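Local coordinates for ancylostoma secreted protein 1 (Necator americanus, PDB 3NT8), which is a secreted hookworm protein built from two CAP domains and is probably associated with the transition of infective larvae to parasitism, at residues 44-48 against 69-73; 157-162 against 174-179; 39-44 against 119-124. One frame throughout, in Å; residues are numbered along the deposited sequence.

Contact 1 (44-48 against 69-73); sequences HNNAR and MYKLS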
loop_
_atom_site.group_PDB
_atom_site.type_symbol
_atom_site.label_atom_id
_atom_site.label_comp_id
_atom_site.label_asym_id
_atom_site.label_seq_id
_atom_site.Cartn_x
_atom_site.Cartn_y
_atom_site.Cartn_z
ATOM N N HIS A 44 5.442 -8.300 -18.947
ATOM C CA HIS A 44 5.223 -8.064 -17.533
ATOM C C HIS A 44 4.674 -9.330 -16.868
ATOM O O HIS A 44 5.136 -9.689 -15.804
ATOM C CB HIS A 44 4.289 -6.891 -17.258
ATOM C CG HIS A 44 4.931 -5.528 -17.327
ATOM N ND1 HIS A 44 5.139 -4.848 -18.511
ATOM C CD2 HIS A 44 5.335 -4.679 -16.342
ATOM C CE1 HIS A 44 5.685 -3.667 -18.252
ATOM N NE2 HIS A 44 5.804 -3.537 -16.943
ATOM N N ASN A 45 3.661 -9.967 -17.484
ATOM C CA ASN A 45 3.030 -11.158 -16.890
ATOM C C ASN A 45 3.878 -12.412 -16.882
ATOM O O ASN A 45 3.729 -13.252 -16.000
ATOM C CB ASN A 45 1.724 -11.462 -17.588
ATOM C CG ASN A 45 0.705 -10.450 -17.280
ATOM O OD1 ASN A 45 0.650 -9.959 -16.149
ATOM N ND2 ASN A 45 -0.110 -10.092 -18.277
ATOM N N ASN A 46 4.718 -12.564 -17.888
ATOM C CA ASN A 46 5.635 -13.681 -17.911
ATOM C C ASN A 46 6.669 -13.557 -16.797
ATOM O O ASN A 46 7.044 -14.574 -16.191
ATOM C CB ASN A 46 6.350 -13.810 -19.277
ATOM C CG ASN A 46 5.375 -14.181 -20.377
ATOM O OD1 ASN A 46 4.403 -14.862 -20.101
ATOM N ND2 ASN A 46 5.615 -13.730 -21.602
ATOM N N ALA A 47 7.173 -12.344 -16.593
ATOM C CA ALA A 47 8.147 -12.073 -15.558
ATOM C C ALA A 47 7.496 -12.134 -14.183
ATOM O O ALA A 47 8.106 -12.657 -13.233
ATOM C CB ALA A 47 8.871 -10.670 -15.766
ATOM N N ARG A 48 6.270 -11.655 -14.077
ATOM C CA ARG A 48 5.564 -11.808 -12.773
ATOM C C ARG A 48 5.315 -13.286 -12.358
ATOM O O ARG A 48 5.360 -13.618 -11.151
ATOM C CB ARG A 48 4.274 -10.971 -12.718
ATOM C CG ARG A 48 4.532 -9.452 -12.778
ATOM C CD ARG A 48 3.311 -8.551 -13.167
ATOM N NE ARG A 48 2.338 -8.544 -12.097
ATOM C CZ ARG A 48 2.343 -7.700 -11.064
ATOM N NH1 ARG A 48 3.239 -6.677 -11.009
ATOM N NH2 ARG A 48 1.419 -7.853 -10.136
ATOM N N MET A 69 0.196 -12.894 -6.341
ATOM C CA MET A 69 0.800 -12.164 -7.459
ATOM C C MET A 69 -0.214 -12.032 -8.545
ATOM O O MET A 69 -0.599 -13.037 -9.166
ATOM C CB MET A 69 2.032 -12.871 -7.997
ATOM C CG MET A 69 2.682 -12.170 -9.187
ATOM S SD MET A 69 3.451 -10.573 -8.825
ATOM C CE MET A 69 4.866 -10.961 -7.793
ATOM N N TYR A 70 -0.697 -10.806 -8.748
ATOM C CA TYR A 70 -1.730 -10.508 -9.771
ATOM C C TYR A 70 -1.216 -10.331 -11.219
ATOM O O TYR A 70 -0.137 -9.752 -11.484
ATOM C CB TYR A 70 -2.651 -9.334 -9.347
ATOM C CG TYR A 70 -3.684 -9.742 -8.327
ATOM C CD1 TYR A 70 -5.025 -9.903 -8.705
ATOM C CD2 TYR A 70 -3.313 -10.102 -7.038
ATOM C CE1 TYR A 70 -5.960 -10.343 -7.839
ATOM C CE2 TYR A 70 -4.270 -10.525 -6.117
ATOM C CZ TYR A 70 -5.568 -10.633 -6.507
ATOM O OH TYR A 70 -6.478 -11.071 -5.557
ATOM N N LYS A 71 -1.987 -10.893 -12.129
ATOM C CA LYS A 71 -1.773 -10.744 -13.563
ATOM C C LYS A 71 -2.244 -9.347 -13.867
ATOM O O LYS A 71 -3.284 -8.945 -13.362
ATOM C CB LYS A 71 -2.636 -11.731 -14.314
ATOM C CG LYS A 71 -2.376 -11.780 -15.799
ATOM C CD LYS A 71 -3.180 -12.916 -16.460
ATOM C CE LYS A 71 -2.791 -12.990 -18.005
ATOM N NZ LYS A 71 -3.691 -13.868 -18.809
ATOM N N LEU A 72 -1.485 -8.622 -14.669
ATOM C CA LEU A 72 -1.899 -7.309 -15.170
ATOM C C LEU A 72 -2.870 -7.420 -16.318
ATOM O O LEU A 72 -2.745 -8.311 -17.162
ATOM C CB LEU A 72 -0.629 -6.491 -15.606
ATOM C CG LEU A 72 0.474 -6.327 -14.526
ATOM C CD1 LEU A 72 1.709 -5.439 -14.926
ATOM C CD2 LEU A 72 -0.165 -5.724 -13.287
ATOM N N SER A 73 -3.843 -6.521 -16.357
ATOM C CA SER A 73 -4.683 -6.307 -17.535
ATOM C C SER A 73 -4.342 -4.978 -18.136
ATOM O O SER A 73 -3.977 -4.021 -17.421
ATOM C CB SER A 73 -6.138 -6.264 -17.118
ATOM O OG SER A 73 -6.425 -7.486 -16.490
#

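Contact 2 (157-162 against 174-179); sequences TTKLGC and SCIYNG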
loop_
_atom_site.group_PDB
_atom_site.type_symbol
_atom_site.label_atom_id
_atom_site.label_comp_id
_atom_site.label_asym_id
_atom_site.label_seq_id
_atom_site.Cartn_x
_atom_site.Cartn_y
_atom_site.Cartn_z
ATOM N N THR A 157 -0.548 -4.715 -7.810
ATOM C CA THR A 157 -0.875 -4.042 -9.103
ATOM C C THR A 157 -1.716 -4.954 -9.976
ATOM O O THR A 157 -1.440 -6.128 -10.083
ATOM C CB THR A 157 0.410 -3.640 -9.845
ATOM O OG1 THR A 157 1.146 -2.776 -8.967
ATOM C CG2 THR A 157 0.124 -2.879 -11.106
ATOM N N THR A 158 -2.741 -4.399 -10.595
ATOM C CA THR A 158 -3.616 -5.138 -11.482
ATOM C C THR A 158 -3.716 -4.495 -12.889
ATOM O O THR A 158 -4.145 -5.156 -13.846
ATOM C CB THR A 158 -5.041 -5.160 -10.888
ATOM O OG1 THR A 158 -5.470 -3.809 -10.659
ATOM C CG2 THR A 158 -5.065 -5.959 -9.547
ATOM N N LYS A 159 -3.372 -3.205 -13.015
ATOM C CA LYS A 159 -3.560 -2.520 -14.317
ATOM C C LYS A 159 -2.273 -1.923 -14.890
ATOM O O LYS A 159 -1.428 -1.392 -14.149
ATOM C CB LYS A 159 -4.629 -1.441 -14.237
ATOM C CG LYS A 159 -6.076 -1.944 -14.255
ATOM C CD LYS A 159 -7.136 -0.859 -14.601
ATOM C CE LYS A 159 -7.545 0.041 -13.454
ATOM N NZ LYS A 159 -8.419 -0.626 -12.426
ATOM N N LEU A 160 -2.144 -1.996 -16.217
ATOM C CA LEU A 160 -0.927 -1.606 -16.917
ATOM C C LEU A 160 -1.268 -0.665 -18.083
ATOM O O LEU A 160 -2.252 -0.909 -18.785
ATOM C CB LEU A 160 -0.225 -2.848 -17.489
ATOM C CG LEU A 160 1.036 -2.555 -18.306
ATOM C CD1 LEU A 160 2.083 -1.928 -17.449
ATOM C CD2 LEU A 160 1.605 -3.779 -19.066
ATOM N N GLY A 161 -0.453 0.378 -18.298
ATOM C CA GLY A 161 -0.597 1.231 -19.488
ATOM C C GLY A 161 0.754 1.676 -20.011
ATOM O O GLY A 161 1.520 2.326 -19.285
ATOM N N CYS A 162 1.068 1.315 -21.255
ATOM C CA CYS A 162 2.372 1.712 -21.809
ATOM C C CYS A 162 2.204 2.379 -23.200
ATOM O O CYS A 162 1.203 2.106 -23.895
ATOM C CB CYS A 162 3.359 0.531 -21.907
ATOM S SG CYS A 162 3.581 -0.601 -20.525
ATOM N N SER A 174 7.704 4.242 -21.973
ATOM C CA SER A 174 7.210 4.514 -20.612
ATOM C C SER A 174 6.001 3.603 -20.307
ATOM O O SER A 174 5.303 3.221 -21.176
ATOM C CB SER A 174 6.849 6.005 -20.379
ATOM O OG SER A 174 6.528 6.260 -18.980
ATOM N N CYS A 175 5.817 3.253 -19.043
ATOM C CA CYS A 175 4.684 2.430 -18.591
ATOM C C CYS A 175 4.292 3.040 -17.281
ATOM O O CYS A 175 5.151 3.506 -16.535
ATOM C CB CYS A 175 5.069 0.942 -18.349
ATOM S SG CYS A 175 5.453 -0.070 -19.768
ATOM N N ILE A 176 2.976 3.049 -17.030
ATOM C CA ILE A 176 2.402 3.481 -15.763
ATOM C C ILE A 176 1.603 2.338 -15.161
ATOM O O ILE A 176 1.140 1.451 -15.893
ATOM C CB ILE A 176 1.461 4.742 -15.888
ATOM C CG1 ILE A 176 0.530 4.628 -17.070
ATOM C CG2 ILE A 176 2.227 6.023 -15.984
ATOM C CD1 ILE A 176 -0.574 5.593 -16.963
ATOM N N TYR A 177 1.454 2.355 -13.839
ATOM C CA TYR A 177 0.947 1.183 -13.090
ATOM C C TYR A 177 0.042 1.679 -12.006
ATOM O O TYR A 177 0.373 2.655 -11.367
ATOM C CB TYR A 177 2.110 0.422 -12.414
ATOM C CG TYR A 177 3.199 0.012 -13.347
ATOM C CD1 TYR A 177 3.299 -1.317 -13.803
ATOM C CD2 TYR A 177 4.180 0.899 -13.715
ATOM C CE1 TYR A 177 4.334 -1.688 -14.619
ATOM C CE2 TYR A 177 5.217 0.507 -14.530
ATOM C CZ TYR A 177 5.295 -0.786 -14.970
ATOM O OH TYR A 177 6.268 -1.181 -15.821
ATOM N N ASN A 178 -1.084 1.016 -11.776
ATOM C CA ASN A 178 -2.010 1.433 -10.760
ATOM C C ASN A 178 -1.615 0.984 -9.324
ATOM O O ASN A 178 -2.481 0.921 -8.430
ATOM C CB ASN A 178 -3.431 0.944 -11.076
ATOM C CG ASN A 178 -3.586 -0.597 -10.937
ATOM O OD1 ASN A 178 -2.602 -1.343 -11.015
ATOM N ND2 ASN A 178 -4.834 -1.065 -10.757
ATOM N N GLY A 179 -0.341 0.651 -9.119
ATOM C CA GLY A 179 0.139 0.335 -7.780
ATOM C C GLY A 179 1.522 0.938 -7.629
ATOM O O GLY A 179 2.263 1.102 -8.631
HETATM O O HOH W 1 3.433 -1.528 -9.589
#

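Contact 3 (39-44 against 119-124); sequences AFLDFH and IEPTLS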
loop_
_atom_site.group_PDB
_atom_site.type_symbol
_atom_site.label_atom_id
_atom_site.label_comp_id
_atom_site.label_asym_id
_atom_site.label_seq_id
_atom_site.Cartn_x
_atom_site.Cartn_y
_atom_site.Cartn_z
ATOM N N ALA A 39 3.157 -6.988 -26.541
ATOM C CA ALA A 39 4.520 -7.190 -26.093
ATOM C C ALA A 39 4.830 -6.545 -24.699
ATOM O O ALA A 39 5.566 -7.111 -23.933
ATOM C CB ALA A 39 5.514 -6.772 -27.136
ATOM N N PHE A 40 4.296 -5.362 -24.421
ATOM C CA PHE A 40 4.308 -4.812 -23.081
ATOM C C PHE A 40 3.614 -5.720 -22.075
ATOM O O PHE A 40 4.161 -6.020 -21.009
ATOM C CB PHE A 40 3.637 -3.442 -23.055
ATOM C CG PHE A 40 4.469 -2.351 -23.662
ATOM C CD1 PHE A 40 5.711 -2.035 -23.138
ATOM C CD2 PHE A 40 3.990 -1.626 -24.747
ATOM C CE1 PHE A 40 6.454 -1.000 -23.715
ATOM C CE2 PHE A 40 4.684 -0.603 -25.306
ATOM C CZ PHE A 40 5.922 -0.288 -24.800
ATOM N N LEU A 41 2.402 -6.128 -22.390
ATOM C CA LEU A 41 1.627 -6.883 -21.438
ATOM C C LEU A 41 2.244 -8.241 -21.134
ATOM O O LEU A 41 2.274 -8.628 -19.966
ATOM C CB LEU A 41 0.207 -7.031 -21.928
ATOM C CG LEU A 41 -0.794 -7.692 -20.998
ATOM C CD1 LEU A 41 -1.029 -6.849 -19.763
ATOM C CD2 LEU A 41 -2.111 -7.980 -21.771
ATOM N N ASP A 42 2.671 -8.981 -22.173
ATOM C CA ASP A 42 3.228 -10.320 -22.007
ATOM C C ASP A 42 4.537 -10.302 -21.216
ATOM O O ASP A 42 4.792 -11.177 -20.347
ATOM C CB ASP A 42 3.488 -10.947 -23.399
ATOM C CG ASP A 42 2.215 -11.369 -24.097
ATOM O OD1 ASP A 42 1.124 -11.351 -23.460
ATOM O OD2 ASP A 42 2.319 -11.758 -25.283
ATOM N N PHE A 43 5.391 -9.326 -21.516
ATOM C CA PHE A 43 6.687 -9.274 -20.828
ATOM C C PHE A 43 6.423 -9.109 -19.298
ATOM O O PHE A 43 7.090 -9.729 -18.447
ATOM C CB PHE A 43 7.577 -8.157 -21.404
ATOM C CG PHE A 43 9.017 -8.208 -20.917
ATOM C CD1 PHE A 43 10.051 -8.615 -21.791
ATOM C CD2 PHE A 43 9.352 -7.843 -19.612
ATOM C CE1 PHE A 43 11.356 -8.673 -21.345
ATOM C CE2 PHE A 43 10.677 -7.907 -19.172
ATOM C CZ PHE A 43 11.680 -8.296 -20.053
ATOM N N HIS A 44 5.442 -8.300 -18.947
ATOM C CA HIS A 44 5.223 -8.064 -17.533
ATOM C C HIS A 44 4.674 -9.330 -16.868
ATOM O O HIS A 44 5.136 -9.689 -15.804
ATOM C CB HIS A 44 4.289 -6.891 -17.258
ATOM C CG HIS A 44 4.931 -5.528 -17.327
ATOM N ND1 HIS A 44 5.139 -4.848 -18.511
ATOM C CD2 HIS A 44 5.335 -4.679 -16.342
ATOM C CE1 HIS A 44 5.685 -3.667 -18.252
ATOM N NE2 HIS A 44 5.804 -3.537 -16.943
ATOM N N ILE A 119 11.167 -2.098 -27.397
ATOM C CA ILE A 119 10.298 -2.464 -26.287
ATOM C C ILE A 119 10.982 -3.476 -25.346
ATOM O O ILE A 119 10.909 -3.339 -24.139
ATOM C CB ILE A 119 8.908 -3.000 -26.718
ATOM C CG1 ILE A 119 8.061 -1.917 -27.401
ATOM C CG2 ILE A 119 8.152 -3.553 -25.450
ATOM C CD1 ILE A 119 6.771 -2.530 -28.025
ATOM N N GLU A 120 11.634 -4.471 -25.900
ATOM C CA GLU A 120 12.183 -5.537 -25.122
ATOM C C GLU A 120 13.398 -5.112 -24.310
ATOM O O GLU A 120 13.489 -5.423 -23.134
ATOM C CB GLU A 120 12.471 -6.771 -26.005
ATOM C CG GLU A 120 12.729 -8.110 -25.188
ATOM C CD GLU A 120 14.104 -8.220 -24.493
ATOM O OE1 GLU A 120 15.142 -7.598 -24.935
ATOM O OE2 GLU A 120 14.150 -8.980 -23.489
ATOM N N PRO A 121 14.336 -4.398 -24.948
ATOM C CA PRO A 121 15.477 -3.979 -24.179
ATOM C C PRO A 121 15.118 -2.898 -23.157
ATOM O O PRO A 121 15.836 -2.762 -22.181
ATOM C CB PRO A 121 16.481 -3.482 -25.261
ATOM C CG PRO A 121 15.578 -2.997 -26.357
ATOM C CD PRO A 121 14.519 -4.118 -26.391
ATOM N N THR A 122 14.044 -2.118 -23.387
ATOM C CA THR A 122 13.566 -1.182 -22.345
ATOM C C THR A 122 13.064 -1.920 -21.091
ATOM O O THR A 122 13.455 -1.616 -19.952
ATOM C CB THR A 122 12.433 -0.268 -22.826
ATOM O OG1 THR A 122 12.937 0.498 -23.906
ATOM C CG2 THR A 122 11.989 0.703 -21.718
ATOM N N LEU A 123 12.183 -2.884 -21.326
ATOM C CA LEU A 123 11.547 -3.593 -20.254
ATOM C C LEU A 123 12.597 -4.498 -19.514
ATOM O O LEU A 123 12.580 -4.611 -18.266
ATOM C CB LEU A 123 10.299 -4.335 -20.742
ATOM C CG LEU A 123 8.967 -3.554 -20.571
ATOM C CD1 LEU A 123 9.001 -2.312 -21.416
ATOM C CD2 LEU A 123 7.831 -4.359 -21.027
ATOM N N SER A 124 13.513 -5.085 -20.261
ATOM C CA SER A 124 14.506 -5.923 -19.642
ATOM C C SER A 124 15.549 -5.166 -18.856
ATOM O O SER A 124 16.099 -5.682 -17.845
ATOM C CB SER A 124 15.101 -6.946 -20.647
ATOM O OG SER A 124 15.917 -6.379 -21.646
#

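Contact 1 (44-48 against 69-73)
R48 grips the backbone carbonyl of Y70 with two nitrogens. Both NE and NH2 lie 2.8 Å from Y70 O. The grip is side-on, and the oxygen sits at the edge of the guanidinium, in its plane. NE approaches almost straight along the carbonyl direction, at a C=O...N angle of 178°. NH2 comes in more from the side. The arginine chain bends at chi3 (70°), which turns the guanidinium toward the loop. Two side chains sandwich the group: CD2 of L72 lies over the centre of one face, and SD of M69 lies over the opposite face, nearer the rim and 3.6 Å from R48 NH2. The sandwich and the paired bonds together probably limit its rotation.

One helical turn earlier, N45 reads the backbone of L72. Its OD1 accepts from L72 N at 2.9 Å. ND2 returns a weak bond to L72 O, so the amide meets both polar backbone atoms of one residue. K71 CG lies 3.5 Å from N45 OD1, while its chain runs on to a salt bridge with E210. L72 CD1 packs against H44 CB, at 3.8 Å.

Further bonds position R48. NH1 donates to M152 O, and NH2 bonds to Y154 O. Y70 points away from the helix, where its hydroxyl bonds to S207 and its ring meets Y204 edge-to-face.

The contact joins helix 34-52 to the backbone of the segment leading into strand 73-74 in the first CAP domain. M69 and K71 make backbone hydrogen bonds with C214 of strand 213-215, and helix 147-153 packs near M69.

Contact 2 (157-162 against 174-179)
N178 reaches across to the backbone of T158 and K159. Its CB lies near K159 CB, at 4.1 Å. CG sits between the backbone N and the carbonyl carbon (chi1 70°), which carries the amide over to the facing chain. CG lies 3.6 Å from K159 CB. OD1 accepts two backbone N-H groups. T158 N, at 3.1 Å, lies in the carbonyl plane on a lone pair. K159 N is closer, at 2.8 Å, but stands above that plane. At the tip, ND2 donates to T158 OG1 at 2.8 Å, nearly straight at 173° and within the amide plane. CG2 of T157 touches OD1.

Beyond N178 the chains run as the antiparallel beta hairpin of strands 159-167 and 170-177, at the centre of the sheet of the first CAP domain. G161 and I176 form a hydrogen-bonded pair: I176 N donates to G161 O and G161 N to I176 O. L160 with Y177 and C162 with C175 are non-hydrogen-bonded pairs. The two cysteines are joined by a disulfide with chi3 100°, a cross-strand link on the same face as L160 and Y177.

On that face L160 CD1 meets Y177 CE1 at 3.6 Å, the two side chains lying side by side. H44 and F40 of helix 34-52 pack over this face. I176 points to the other face, against M78 and L82 of helix 76-85. A water bridges T157 OG1 and G179 O.

Contact 3 (39-44 against 119-124)
F43 and F40 leave the same helix with different first torsions. In F43 CG is anti to the backbone N (chi1 -169°), and the ring lies against L123. In F40 CG is beside the backbone N (chi1 -74°), and the end of the ring swings toward I119. I119 CG2 sits over one face of the F40 ring, 3.9 Å from its centroid, in a CH-pi contact. L123 CD1 comes to the edge of the same ring, in its plane. L123 CB lies over one face of the F43 ring, also 3.9 Å from the centroid and close to the ring normal. Its branch CD2 reaches H44 CE1 at 3.6 Å. One leucine therefore touches all three aromatic side chains.

The two segments belong to helices 34-52 and 119-127 of the first CAP domain, which run in roughly the same direction. Their local axes make an angle of 36° and approach to 10.4 Å. No hydrogen bond passes between them, so the join is made by side-chain packing. A39 CB touches I119 CG2 at 4.5 Å.

E120 OE2 lies at the edge of the F43 ring, in plane and 3.5 Å from CE1. The ring and carboxylate planes are well tilted against each other. S124 CB packs near F43 CZ, while its OG bonds back to E120 O within the helix. That carbonyl also accepts S124 N, from the opposite face. H44 ND1 donates nearly straight to F40 O, and NE2 bonds to Y177 OH on the sheet. Together they help to hold the imidazole beside L123. F40 also packs against V173 of strand 170-177.

The three contacts lie within one CAP domain, their centres 11 to 13 Å apart. Contacts 1 and 3 share H44, and both use helix 34-52. Along the chain, contact 1 is nested inside the loop closed by contact 3. Contact 2 follows both. H44 ties the set together: its NE2 lies 2.7 Å from Y177 OH, a probable hydrogen bond to contact 2. Contacts 1 and 2 also meet where S73 N lies 2.9 Å from T158 O, as strand 73-74 pairs with strand 159-167. Between contacts 2 and 3, C162 CB packs 3.6 Å from F40 CG, so the disulfide-linked strand pair lies against helix 34-52.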